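PDB 3GVE: YfkN protein from Bacillus subtilis subsp. subtilis, which belongs to the calcineurin-like phosphoesterase family of metal-dependent proteins and holds a manganese ion and a magnesium ion in this structure. Local coordinates for residues K162-Y167 / G207-I212; V10-L15 / I290-E295. One frame throughout, in Å; residues are numbered along the deposited sequence.

Interaction 1: K162-Y167 / G207-I212; sequences KVKVGY and GADVII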
loop_
_atom_site.group_PDB
_atom_site.type_symbol
_atom_site.label_atom_id
_atom_site.label_comp_id
_atom_site.label_asym_id
_atom_site.label_seq_id
_atom_site.Cartn_x
_atom_site.Cartn_y
_atom_site.Cartn_z
ATOM N N LYS A 162 43.743 -2.991 0.209
ATOM C CA LYS A 162 42.982 -2.402 1.298
ATOM C C LYS A 162 42.315 -1.145 0.792
ATOM O O LYS A 162 42.969 -0.244 0.332
ATOM C CB LYS A 162 43.905 -2.111 2.471
ATOM C CG LYS A 162 44.410 -3.397 3.073
ATOM C CD LYS A 162 45.044 -3.197 4.387
ATOM C CE LYS A 162 44.895 -4.450 5.205
ATOM N NZ LYS A 162 45.694 -5.546 4.633
ATOM N N VAL A 163 40.990 -1.135 0.867
ATOM C CA VAL A 163 40.163 -0.032 0.401
ATOM C C VAL A 163 39.205 0.384 1.519
ATOM O O VAL A 163 38.501 -0.444 2.061
ATOM C CB VAL A 163 39.362 -0.439 -0.860
ATOM C CG1 VAL A 163 38.503 0.724 -1.367
ATOM C CG2 VAL A 163 40.318 -0.939 -1.947
ATOM N N LYS A 164 39.216 1.662 1.876
ATOM C CA LYS A 164 38.322 2.150 2.964
ATOM C C LYS A 164 37.001 2.600 2.332
ATOM O O LYS A 164 36.969 3.470 1.504
ATOM C CB LYS A 164 38.963 3.260 3.699
ATOM C CG LYS A 164 39.923 2.842 4.770
ATOM C CD LYS A 164 40.558 4.061 5.514
ATOM C CE LYS A 164 41.716 3.558 6.425
ATOM N NZ LYS A 164 41.915 4.605 7.441
ATOM N N VAL A 165 35.950 1.880 2.709
ATOM C CA VAL A 165 34.590 2.150 2.213
ATOM C C VAL A 165 33.816 2.856 3.289
ATOM O O VAL A 165 33.713 2.378 4.438
ATOM C CB VAL A 165 33.893 0.837 1.837
ATOM C CG1 VAL A 165 32.492 1.068 1.235
ATOM C CG2 VAL A 165 34.751 0.098 0.778
ATOM N N GLY A 166 33.225 3.961 2.929
ATOM C CA GLY A 166 32.377 4.743 3.803
ATOM C C GLY A 166 30.903 4.655 3.449
ATOM O O GLY A 166 30.578 4.585 2.241
ATOM N N TYR A 167 30.033 4.660 4.427
ATOM C CA TYR A 167 28.610 4.715 4.173
ATOM C C TYR A 167 28.074 5.951 4.863
ATOM O O TYR A 167 28.395 6.211 6.009
ATOM C CB TYR A 167 27.918 3.485 4.748
ATOM C CG TYR A 167 28.471 2.156 4.259
ATOM C CD1 TYR A 167 27.970 1.532 3.126
ATOM C CD2 TYR A 167 29.490 1.521 4.958
ATOM C CE1 TYR A 167 28.485 0.315 2.698
ATOM C CE2 TYR A 167 29.995 0.304 4.544
ATOM C CZ TYR A 167 29.490 -0.294 3.417
ATOM O OH TYR A 167 30.001 -1.511 3.018
ATOM N N GLY A 207 39.902 9.136 5.628
ATOM C CA GLY A 207 40.490 8.149 4.756
ATOM C C GLY A 207 39.577 7.376 3.830
ATOM O O GLY A 207 40.021 6.496 3.145
ATOM N N ALA A 208 38.304 7.726 3.787
ATOM C CA ALA A 208 37.406 7.010 2.882
ATOM C C ALA A 208 37.914 7.056 1.450
ATOM O O ALA A 208 38.163 8.112 0.930
ATOM C CB ALA A 208 35.985 7.581 2.960
ATOM N N ASP A 209 38.043 5.890 0.834
ATOM C CA ASP A 209 38.421 5.771 -0.574
ATOM C C ASP A 209 37.202 5.708 -1.499
ATOM O O ASP A 209 37.238 6.195 -2.613
ATOM C CB ASP A 209 39.254 4.516 -0.793
ATOM C CG ASP A 209 40.586 4.581 -0.105
ATOM O OD1 ASP A 209 41.287 5.591 -0.302
ATOM O OD2 ASP A 209 40.895 3.633 0.610
ATOM N N VAL A 210 36.145 5.060 -1.023
ATOM C CA VAL A 210 34.890 4.888 -1.761
ATOM C C VAL A 210 33.770 5.291 -0.825
ATOM O O VAL A 210 33.756 4.871 0.306
ATOM C CB VAL A 210 34.685 3.418 -2.177
ATOM C CG1 VAL A 210 33.306 3.220 -2.821
ATOM C CG2 VAL A 210 35.795 2.976 -3.127
ATOM N N ILE A 211 32.861 6.130 -1.300
ATOM C CA ILE A 211 31.758 6.608 -0.476
ATOM C C ILE A 211 30.420 6.182 -1.096
ATOM O O ILE A 211 30.139 6.496 -2.251
ATOM C CB ILE A 211 31.803 8.157 -0.285
ATOM C CG1 ILE A 211 33.003 8.559 0.596
ATOM C CG2 ILE A 211 30.492 8.658 0.336
ATOM C CD1 ILE A 211 33.202 10.054 0.737
ATOM N N ILE A 212 29.613 5.475 -0.293
ATOM C CA ILE A 212 28.270 4.955 -0.757
ATOM C C ILE A 212 27.226 5.709 0.005
ATOM O O ILE A 212 27.233 5.745 1.259
ATOM C CB ILE A 212 28.185 3.457 -0.498
ATOM C CG1 ILE A 212 29.273 2.711 -1.304
ATOM C CG2 ILE A 212 26.798 2.983 -0.934
ATOM C CD1 ILE A 212 29.484 1.296 -0.862
#
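The Tyr-167 ring meets Ile-212 obliquely, its CE1 lying 3.8 Å from Ile-212 CD1, while the carboxylate of Asp-209 is met on the anti side of OD2 by Lys-164 N, 17° out of the carboxylate plane. Between these two flat groups runs a parallel pair of neighbouring strands, 160-170 and 210-215, in the mixed sheet of a calcineurin-like phosphoesterase. Tyr-167 and Ile-212 run alongside each other on the face shared by Val-165 and Val-210; CG1 of Val-165 reaches Ile-212 CD1 at 3.7 Å. Leu-58 of strand 57-61 packs on this face. At the other end the chain enters from helix 192-205, which closes in a Schellman motif with Gly-207, at positive phi, as its C-prime residue. Gly-207 O touches Lys-164 CD at 3.4 Å. Asp-209 CG sits beside its own backbone N (chi1 -66°), and with chi2 at -51° OD2 accepts from Lys-164 N at 2.9 Å, extending the strand ladder through a side chain. The ladder proper includes Gly-166 N to Val-210 O and Ile-212 N to Gly-166 O. One carbonyl serves twice: Lys-164 O accepts from Asp-209 N at 2.7 Å and from Val-210 N at 3.1 Å.

Interaction 2: V10-L15 / I290-E295; sequences VHLSIL and IDLKLE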
loop_
_atom_site.group_PDB
_atom_site.type_symbol
_atom_site.label_atom_id
_atom_site.label_comp_id
_atom_site.label_asym_id
_atom_site.label_seq_id
_atom_site.Cartn_x
_atom_site.Cartn_y
_atom_site.Cartn_z
ATOM N N VAL A 10 40.193 -3.134 -9.211
ATOM C CA VAL A 10 39.340 -3.877 -8.254
ATOM C C VAL A 10 37.873 -3.799 -8.739
ATOM O O VAL A 10 37.362 -2.729 -8.922
ATOM C CB VAL A 10 39.444 -3.313 -6.843
ATOM C CG1 VAL A 10 38.511 -4.041 -5.925
ATOM C CG2 VAL A 10 40.922 -3.398 -6.304
ATOM N N HIS A 11 37.214 -4.932 -8.907
ATOM C CA HIS A 11 35.793 -4.886 -9.226
ATOM C C HIS A 11 35.022 -5.018 -7.910
ATOM O O HIS A 11 35.059 -6.062 -7.303
ATOM C CB HIS A 11 35.435 -6.001 -10.214
ATOM C CG HIS A 11 33.977 -6.091 -10.536
ATOM N ND1 HIS A 11 33.407 -7.238 -11.042
ATOM C CD2 HIS A 11 32.973 -5.194 -10.416
ATOM C CE1 HIS A 11 32.120 -7.038 -11.243
ATOM N NE2 HIS A 11 31.826 -5.813 -10.852
ATOM N N LEU A 12 34.366 -3.956 -7.485
ATOM C CA LEU A 12 33.563 -3.961 -6.275
ATOM C C LEU A 12 32.079 -3.946 -6.678
ATOM O O LEU A 12 31.676 -3.157 -7.508
ATOM C CB LEU A 12 33.911 -2.722 -5.440
ATOM C CG LEU A 12 33.109 -2.513 -4.161
ATOM C CD1 LEU A 12 33.366 -3.666 -3.195
ATOM C CD2 LEU A 12 33.476 -1.189 -3.524
ATOM N N SER A 13 31.287 -4.849 -6.111
ATOM C CA SER A 13 29.852 -4.883 -6.371
ATOM C C SER A 13 29.112 -4.474 -5.111
ATOM O O SER A 13 29.472 -4.874 -4.023
ATOM C CB SER A 13 29.415 -6.280 -6.770
ATOM O OG SER A 13 29.955 -6.642 -8.016
ATOM N N ILE A 14 28.073 -3.671 -5.274
ATOM C CA ILE A 14 27.236 -3.275 -4.154
ATOM C C ILE A 14 25.826 -3.745 -4.451
ATOM O O ILE A 14 25.264 -3.382 -5.460
ATOM C CB ILE A 14 27.223 -1.731 -3.983
ATOM C CG1 ILE A 14 28.639 -1.173 -3.788
ATOM C CG2 ILE A 14 26.342 -1.326 -2.805
ATOM C CD1 ILE A 14 28.758 0.265 -4.205
ATOM N N LEU A 15 25.278 -4.557 -3.562
ATOM C CA LEU A 15 23.891 -5.028 -3.681
ATOM C C LEU A 15 23.025 -4.251 -2.701
ATOM O O LEU A 15 23.461 -3.996 -1.598
ATOM C CB LEU A 15 23.824 -6.512 -3.356
ATOM C CG LEU A 15 24.831 -7.412 -4.091
ATOM C CD1 LEU A 15 24.601 -8.859 -3.671
ATOM C CD2 LEU A 15 24.720 -7.268 -5.605
ATOM N N ILE A 290 25.156 -2.272 -8.135
ATOM C CA ILE A 290 26.124 -1.324 -8.666
ATOM C C ILE A 290 27.496 -1.984 -8.778
ATOM O O ILE A 290 27.983 -2.573 -7.841
ATOM C CB ILE A 290 26.220 -0.065 -7.782
ATOM C CG1 ILE A 290 24.923 0.742 -7.910
ATOM C CG2 ILE A 290 27.428 0.761 -8.139
ATOM C CD1 ILE A 290 24.887 2.000 -7.059
ATOM N N ASP A 291 28.092 -1.868 -9.956
ATOM C CA ASP A 291 29.446 -2.361 -10.198
ATOM C C ASP A 291 30.372 -1.163 -10.311
ATOM O O ASP A 291 30.101 -0.233 -11.039
ATOM C CB ASP A 291 29.486 -3.219 -11.466
ATOM C CG ASP A 291 28.701 -4.509 -11.303
ATOM O OD1 ASP A 291 29.126 -5.362 -10.532
ATOM O OD2 ASP A 291 27.629 -4.636 -11.915
ATOM N N LEU A 292 31.447 -1.203 -9.538
ATOM C CA LEU A 292 32.518 -0.209 -9.608
ATOM C C LEU A 292 33.803 -0.885 -10.064
ATOM O O LEU A 292 34.183 -1.899 -9.520
ATOM C CB LEU A 292 32.763 0.427 -8.245
ATOM C CG LEU A 292 31.586 1.176 -7.597
ATOM C CD1 LEU A 292 31.956 1.783 -6.258
ATOM C CD2 LEU A 292 31.004 2.223 -8.561
ATOM N N LYS A 293 34.482 -0.213 -11.013
ATOM C CA LYS A 293 35.906 -0.658 -11.343
ATOM C C LYS A 293 36.794 0.443 -10.785
ATOM O O LYS A 293 36.787 1.567 -11.201
ATOM C CB LYS A 293 36.092 -0.791 -12.833
ATOM C CG LYS A 293 35.317 -1.864 -13.398
ATOM C CD LYS A 293 35.457 -2.022 -14.929
ATOM C CE LYS A 293 34.643 -3.174 -15.465
ATOM N NZ LYS A 293 34.786 -3.296 -17.030
ATOM N N LEU A 294 37.465 0.110 -9.773
ATOM C CA LEU A 294 38.376 0.954 -9.008
ATOM C C LEU A 294 39.808 0.801 -9.491
ATOM O O LEU A 294 40.245 -0.283 -9.803
ATOM C CB LEU A 294 38.338 0.622 -7.516
ATOM C CG LEU A 294 36.976 0.451 -6.850
ATOM C CD1 LEU A 294 37.192 0.066 -5.404
ATOM C CD2 LEU A 294 36.257 1.754 -6.943
ATOM N N GLU A 295 40.525 1.917 -9.537
ATOM C CA GLU A 295 41.923 1.918 -9.975
ATOM C C GLU A 295 42.764 2.712 -9.018
ATOM O O GLU A 295 42.323 3.758 -8.582
ATOM C CB GLU A 295 42.052 2.522 -11.368
ATOM C CG GLU A 295 41.990 1.498 -12.442
ATOM C CD GLU A 295 41.998 2.094 -13.821
ATOM O OE1 GLU A 295 42.589 3.158 -13.995
ATOM O OE2 GLU A 295 41.410 1.500 -14.722
#
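His-11 sets CG anti to its backbone N (chi1 176°), whereas Asp-291 on the facing strand keeps CG beside its own N (chi1 -67°), and the two side chains converge in a His-carboxylate hydrogen bond. NE2 donates to Asp-291 OD1 at 2.8 Å; the oxygen lies close to the imidazole plane, but the nitrogen stands above the carboxylate, with the two planes 49° apart. Ser-13 OG gives OD1 a second bond, 2.9 Å long and directed nearly down the C-O axis. One oxygen thus joins two residues of the partner strand, and its two donors would probably favour the charged carboxylate. Asn-54 ND2 also bonds Ser-13 OG. Beneath this polar face runs a regular antiparallel ladder, with Leu-12 and Leu-292 as a hydrogen-bonded pair: Leu-292 N reaches Leu-12 O at 2.8 Å. The reverse face is aliphatic. There Ile-14 CD1 meets Leu-292 CD1 at 4.1 Å and Ile-290 CG2 at 4.2 Å, while Val-10 and Leu-294 approach through their CB atoms. These two central strands lie between 57-61, beside 9-17, and 300-312, beside 286-297; their aliphatic face packs on strands 210-215 and 275-280 of the other sheet.

Overall arrangement
Two sheets packed face to face illustrate how chain order and spatial order can diverge. Interaction 1 belongs to the mixed sheet holding strands 160-170 and 210-215, interaction 2 to the one holding 9-17 and 286-297, with their centres about 12 Å apart. Aliphatic side chains join them: Ile-212 CD1 lies 3.6 Å from Ile-14 CD1, and the methyl groups of Val-210 meet Leu-292 and Leu-294. Along the chain, segment 10-15 comes first, 162-167 and 207-212 follow, and 290-295 comes last, so both segments of interaction 1 fall between the two that make interaction 2. The late strand 286-297 returns beside the early strand 9-17, bringing distant parts of the sequence into one buried core between the sheets.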